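Local coordinates for Pab-dependent poly(a)-specific ribonuclease subunit PAN2 (Neurospora crassa, PDB 4CZX), which probably acts as the catalytic subunit of the PAN complex that shortens mRNA poly(A) tails, and is represented here by its N-terminal WD40 domain, at residues A[90-95]-A[105-110]; A[109-114]-A[137-142]. One frame throughout, in Å; residues are numbered along the deposited sequence.

How the contacts relate
Contacts 1 and 2 meet at one seam between neighbouring blades of a beta-propeller, and illustrate how backbone and side chains both join them. Their centres lie about 6 Å apart, and Glu109 and Ser110 belong to both: contact 1 ends one blade, and contact 2 carries the chain into the next. Several links tie them together. Ser90 OG lies 2.9 Å from Asp113 OD1, Ser90 O is 2.9 Å from Leu114 N, both probable hydrogen bonds; Arg91 NE gives to Met111 O, and His108 packs on Leu137. A phosphate, probably from the crystallisation liquor, sits beside contact 1. The catalytic exonuclease domain, with its metals, is not part of this fragment.

Contact 1: A[90-95]-A[105-110]; sequences SRSVYM and SIRHES. With PO4 (phosphate ion), chain D.
Val93 and Ile106 face each other as an antiparallel hydrogen-bonded pair and satisfy one another's backbone groups. Val93 N gives to Ile106 O at 3.0 Å, and Ile106 N gives to Val93 O at 2.9 Å, with a C=O...donor angle of 171°. Next to them Tyr94 and Ser105 form a non-hydrogen-bonded pair, Ser105 CB lying at the edge of the tyrosine ring. Beyond Ser92 and Arg107 the backbones part and other groups take over. A water lies 2.8 Å from both Arg91 O and His108 O, placed to donate, although other acceptors compete; it takes a weak bond from Arg91 NH2. Arg91 CB lies over one face of the Arg107 guanidinium, 3.6 Å from Arg107 NH2, and the two guanidinium planes stand 51° apart. Arg107, extended from CG to NE, presents two N-H groups: NE reaches phosphate O3 at 2.8 Å and NH2 reaches O2 at 3.0 Å, while NH1 makes a salt bridge with Asp72. A bend at chi3 (-46°) places Arg91 NE, which gives to Met111 O, and Arg91 NH2 gives to phosphate O1 at 3.2 Å. The anion probably eases the repulsion between Arg91 NH1 and Arg107 NH2, 4.1 Å apart. An alanine in place of Arg91 would probably leave Met111 O without this donor and the phosphate held less firmly. On the sheet face of Tyr94 and Ser105 the chain of another protein packs, one of its aromatic rings edge-to-face with Tyr94. On the other face Val93 and Ile106 lean on Ile139 of strand 135-140, and Ile106 touches Val146 of strand 145-151.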
# COMPACT_ATOMS: atom_id res chain seq x y z
N SER A 90 1.54 21.83 16.75
CA SER A 90 0.50 22.13 17.72
C SER A 90 0.33 21.07 18.80
O SER A 90 -0.09 21.38 19.91
CB SER A 90 -0.85 22.33 17.01
OG SER A 90 -0.91 23.64 16.50
N ARG A 91 0.65 19.81 18.47
CA ARG A 91 0.34 18.69 19.36
C ARG A 91 1.58 18.00 19.93
O ARG A 91 1.47 17.05 20.72
CB ARG A 91 -0.51 17.64 18.62
CG ARG A 91 -1.85 18.18 18.07
CD ARG A 91 -2.77 18.63 19.20
NE ARG A 91 -2.81 17.63 20.26
CZ ARG A 91 -3.56 16.53 20.23
NH1 ARG A 91 -4.36 16.29 19.20
NH2 ARG A 91 -3.50 15.66 21.23
N SER A 92 2.76 18.46 19.53
CA SER A 92 3.97 17.72 19.89
C SER A 92 5.24 18.51 19.66
O SER A 92 5.24 19.53 18.97
CB SER A 92 4.05 16.41 19.09
OG SER A 92 4.28 16.70 17.71
N VAL A 93 6.33 18.01 20.25
CA VAL A 93 7.65 18.58 20.04
C VAL A 93 8.53 17.41 19.60
O VAL A 93 8.45 16.33 20.17
CB VAL A 93 8.21 19.23 21.31
CG1 VAL A 93 9.56 19.89 21.04
CG2 VAL A 93 7.22 20.26 21.87
N TYR A 94 9.34 17.64 18.58
CA TYR A 94 10.14 16.58 17.97
C TYR A 94 11.59 17.04 17.89
O TYR A 94 11.85 18.20 17.60
CB TYR A 94 9.61 16.25 16.58
CG TYR A 94 10.34 15.12 15.88
CD1 TYR A 94 10.30 13.82 16.38
CD2 TYR A 94 11.03 15.34 14.69
CE1 TYR A 94 10.96 12.77 15.74
CE2 TYR A 94 11.69 14.29 14.04
CZ TYR A 94 11.65 13.01 14.57
OH TYR A 94 12.31 11.98 13.93
N MET A 95 12.52 16.12 18.13
CA MET A 95 13.93 16.45 17.94
C MET A 95 14.62 15.38 17.11
O MET A 95 14.44 14.19 17.34
CB MET A 95 14.64 16.58 19.28
CG MET A 95 16.08 17.03 19.11
SD MET A 95 16.94 17.33 20.66
CE MET A 95 18.55 17.77 20.02
N SER A 105 10.79 12.22 20.88
CA SER A 105 9.44 12.60 20.48
C SER A 105 8.59 12.79 21.72
O SER A 105 8.51 11.91 22.57
CB SER A 105 8.83 11.53 19.56
OG SER A 105 7.53 11.90 19.13
N ILE A 106 7.99 13.97 21.86
CA ILE A 106 7.16 14.24 23.01
C ILE A 106 5.77 14.64 22.54
O ILE A 106 5.59 15.61 21.81
CB ILE A 106 7.77 15.36 23.90
CG1 ILE A 106 9.16 14.94 24.40
CG2 ILE A 106 6.85 15.66 25.07
CD1 ILE A 106 9.88 16.00 25.24
N ARG A 107 4.78 13.85 22.93
CA ARG A 107 3.39 14.11 22.56
C ARG A 107 2.57 14.06 23.84
O ARG A 107 1.94 13.05 24.16
CB ARG A 107 2.89 13.09 21.53
CG ARG A 107 1.60 13.52 20.82
CD ARG A 107 1.11 12.51 19.78
NE ARG A 107 -0.10 13.02 19.13
CZ ARG A 107 -0.09 13.83 18.07
NH1 ARG A 107 1.06 14.19 17.51
NH2 ARG A 107 -1.23 14.28 17.57
N HIS A 108 2.62 15.17 24.57
CA HIS A 108 2.03 15.28 25.91
C HIS A 108 0.56 15.70 25.80
O HIS A 108 0.19 16.44 24.89
CB HIS A 108 2.85 16.30 26.72
CG HIS A 108 2.52 16.35 28.18
ND1 HIS A 108 1.45 17.06 28.67
CD2 HIS A 108 3.16 15.83 29.25
CE1 HIS A 108 1.42 16.95 29.99
NE2 HIS A 108 2.45 16.21 30.37
N GLU A 109 -0.28 15.21 26.73
CA GLU A 109 -1.71 15.53 26.72
C GLU A 109 -1.99 17.03 26.81
O GLU A 109 -3.01 17.49 26.32
CB GLU A 109 -2.42 14.82 27.88
CG GLU A 109 -2.53 13.32 27.70
CD GLU A 109 -3.32 12.67 28.83
OE1 GLU A 109 -3.97 13.40 29.61
OE2 GLU A 109 -3.30 11.42 28.92
N SER A 110 -1.10 17.78 27.44
CA SER A 110 -1.32 19.22 27.61
C SER A 110 -0.86 20.00 26.38
O SER A 110 -0.95 21.22 26.35
CB SER A 110 -0.60 19.73 28.85
OG SER A 110 -1.17 19.18 30.03
P PO4 D . -3.74 12.01 19.72
O1 PO4 D . -4.70 12.71 20.65
O2 PO4 D . -3.72 12.74 18.39
O3 PO4 D . -2.36 12.00 20.33
O4 PO4 D . -4.19 10.58 19.51
O HOH W 1 -0.63 15.95 22.24

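Contact 2: A[109-114]-A[137-142]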
# COMPACT_ATOMS: atom_id res chain seq x y z
N GLU A 109 -0.28 15.21 26.73
CA GLU A 109 -1.71 15.53 26.72
C GLU A 109 -1.99 17.03 26.81
O GLU A 109 -3.01 17.49 26.32
CB GLU A 109 -2.42 14.82 27.88
CG GLU A 109 -2.53 13.32 27.70
CD GLU A 109 -3.32 12.67 28.83
OE1 GLU A 109 -3.97 13.40 29.61
OE2 GLU A 109 -3.30 11.42 28.92
N SER A 110 -1.10 17.78 27.44
CA SER A 110 -1.32 19.22 27.61
C SER A 110 -0.86 20.00 26.38
O SER A 110 -0.95 21.22 26.35
CB SER A 110 -0.60 19.73 28.85
OG SER A 110 -1.17 19.18 30.03
N MET A 111 -0.35 19.29 25.38
CA MET A 111 -0.00 19.93 24.12
C MET A 111 -1.22 19.92 23.20
O MET A 111 -1.41 18.98 22.42
CB MET A 111 1.19 19.22 23.46
CG MET A 111 2.44 19.25 24.30
SD MET A 111 3.77 18.27 23.58
CE MET A 111 5.13 18.68 24.68
N GLN A 112 -2.04 20.96 23.31
CA GLN A 112 -3.29 21.01 22.56
C GLN A 112 -3.21 21.94 21.36
O GLN A 112 -3.75 21.64 20.30
CB GLN A 112 -4.44 21.43 23.48
CG GLN A 112 -4.88 20.31 24.42
CD GLN A 112 -5.16 19.00 23.68
OE1 GLN A 112 -5.91 18.97 22.69
NE2 GLN A 112 -4.56 17.91 24.15
N ASP A 113 -2.55 23.09 21.54
CA ASP A 113 -2.33 24.01 20.43
C ASP A 113 -1.08 24.84 20.68
O ASP A 113 -1.16 26.06 20.86
CB ASP A 113 -3.56 24.90 20.22
CG ASP A 113 -3.50 25.67 18.90
OD1 ASP A 113 -2.60 25.38 18.08
OD2 ASP A 113 -4.35 26.55 18.67
N LEU A 114 0.07 24.16 20.71
CA LEU A 114 1.37 24.83 20.89
C LEU A 114 1.67 25.74 19.71
O LEU A 114 1.36 25.39 18.58
CB LEU A 114 2.49 23.79 21.02
CG LEU A 114 2.39 22.78 22.16
CD1 LEU A 114 3.59 21.84 22.07
CD2 LEU A 114 2.36 23.49 23.49
N LEU A 137 4.66 24.10 29.08
CA LEU A 137 5.47 22.96 29.48
C LEU A 137 6.94 23.28 29.40
O LEU A 137 7.39 23.95 28.47
CB LEU A 137 5.16 21.73 28.62
CG LEU A 137 3.72 21.22 28.65
CD1 LEU A 137 2.96 21.71 27.43
CD2 LEU A 137 3.71 19.70 28.73
N VAL A 138 7.68 22.78 30.38
CA VAL A 138 9.13 22.90 30.40
C VAL A 138 9.72 21.53 30.01
O VAL A 138 9.36 20.50 30.58
CB VAL A 138 9.64 23.34 31.78
CG1 VAL A 138 11.13 23.56 31.73
CG2 VAL A 138 8.93 24.62 32.24
N ILE A 139 10.62 21.52 29.02
CA ILE A 139 11.20 20.28 28.50
C ILE A 139 12.71 20.23 28.68
O ILE A 139 13.42 21.18 28.32
CB ILE A 139 10.85 20.10 27.00
CG1 ILE A 139 9.36 19.80 26.84
CG2 ILE A 139 11.70 18.99 26.37
CD1 ILE A 139 8.83 19.92 25.40
N ASP A 140 13.19 19.13 29.27
CA ASP A 140 14.62 18.81 29.35
C ASP A 140 15.05 18.31 27.97
O ASP A 140 14.62 17.24 27.54
CB ASP A 140 14.89 17.76 30.43
CG ASP A 140 16.39 17.46 30.64
OD1 ASP A 140 17.20 17.55 29.69
OD2 ASP A 140 16.75 17.10 31.77
N VAL A 141 15.88 19.09 27.30
CA VAL A 141 16.30 18.80 25.93
C VAL A 141 17.26 17.60 25.88
O VAL A 141 17.30 16.85 24.90
CB VAL A 141 16.94 20.06 25.29
CG1 VAL A 141 17.49 19.76 23.92
CG2 VAL A 141 15.86 21.18 25.19
N ASN A 142 18.02 17.40 26.95
CA ASN A 142 18.95 16.28 26.99
C ASN A 142 18.22 14.95 27.18
O ASN A 142 18.54 13.96 26.52
CB ASN A 142 19.98 16.48 28.09
CG ASN A 142 20.88 17.66 27.81
OD1 ASN A 142 21.32 17.86 26.68
ND2 ASN A 142 21.13 18.47 28.83
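Met111 and Ile139 meet methyl to methyl, Met111 CE lying 4.0 Å from Ile139 CD1. The methionine reaches this far because it is extended beyond CG: chi2 (174°) sets SD anti to CA, and chi3 (173°) sets CE anti to CB, carrying the methyl on to the strand. Leu137, which takes part in all the other contacts across the two segments, was deposited in two conformers, and its methyl contacts hold for the one described, whose chi2 of 99° lies away from the staggered positions. The shaft of Met111 passes this leucine on the way, with Met111 CG 4.0 Å from Leu137 CD1, and the two side chains cross obliquely. Leu137 points from its strand toward the loop. Its CD1 also lies 4.1 Å from Ser110 O and 4.4 Å from Leu114 CD2, while its CD2 approaches Ser110 CB at 4.3 Å. The loop is part of the link between two blades of the WD40 beta-propeller: residues 107-113 lead from the last strand of one four-stranded blade, 102-106, to the first strand of the next, 114-119, and from Ser110 on they lean on that blade's third strand, 135-140. The loop's shape is held by polar groups. Gln112 bends back at chi2, and its NE2 gives to Glu109 O at 2.7 Å, the acceptor lying in the amide plane of Gln112. Gln133 serves three backbone groups, its OE1 taking bonds from Gln112 N and Asp113 N and its NE2 giving to Ser110 O. Ser110 OG is bonded to Glu149 OE2, and Leu137 packs on Val129 of strand 126-131.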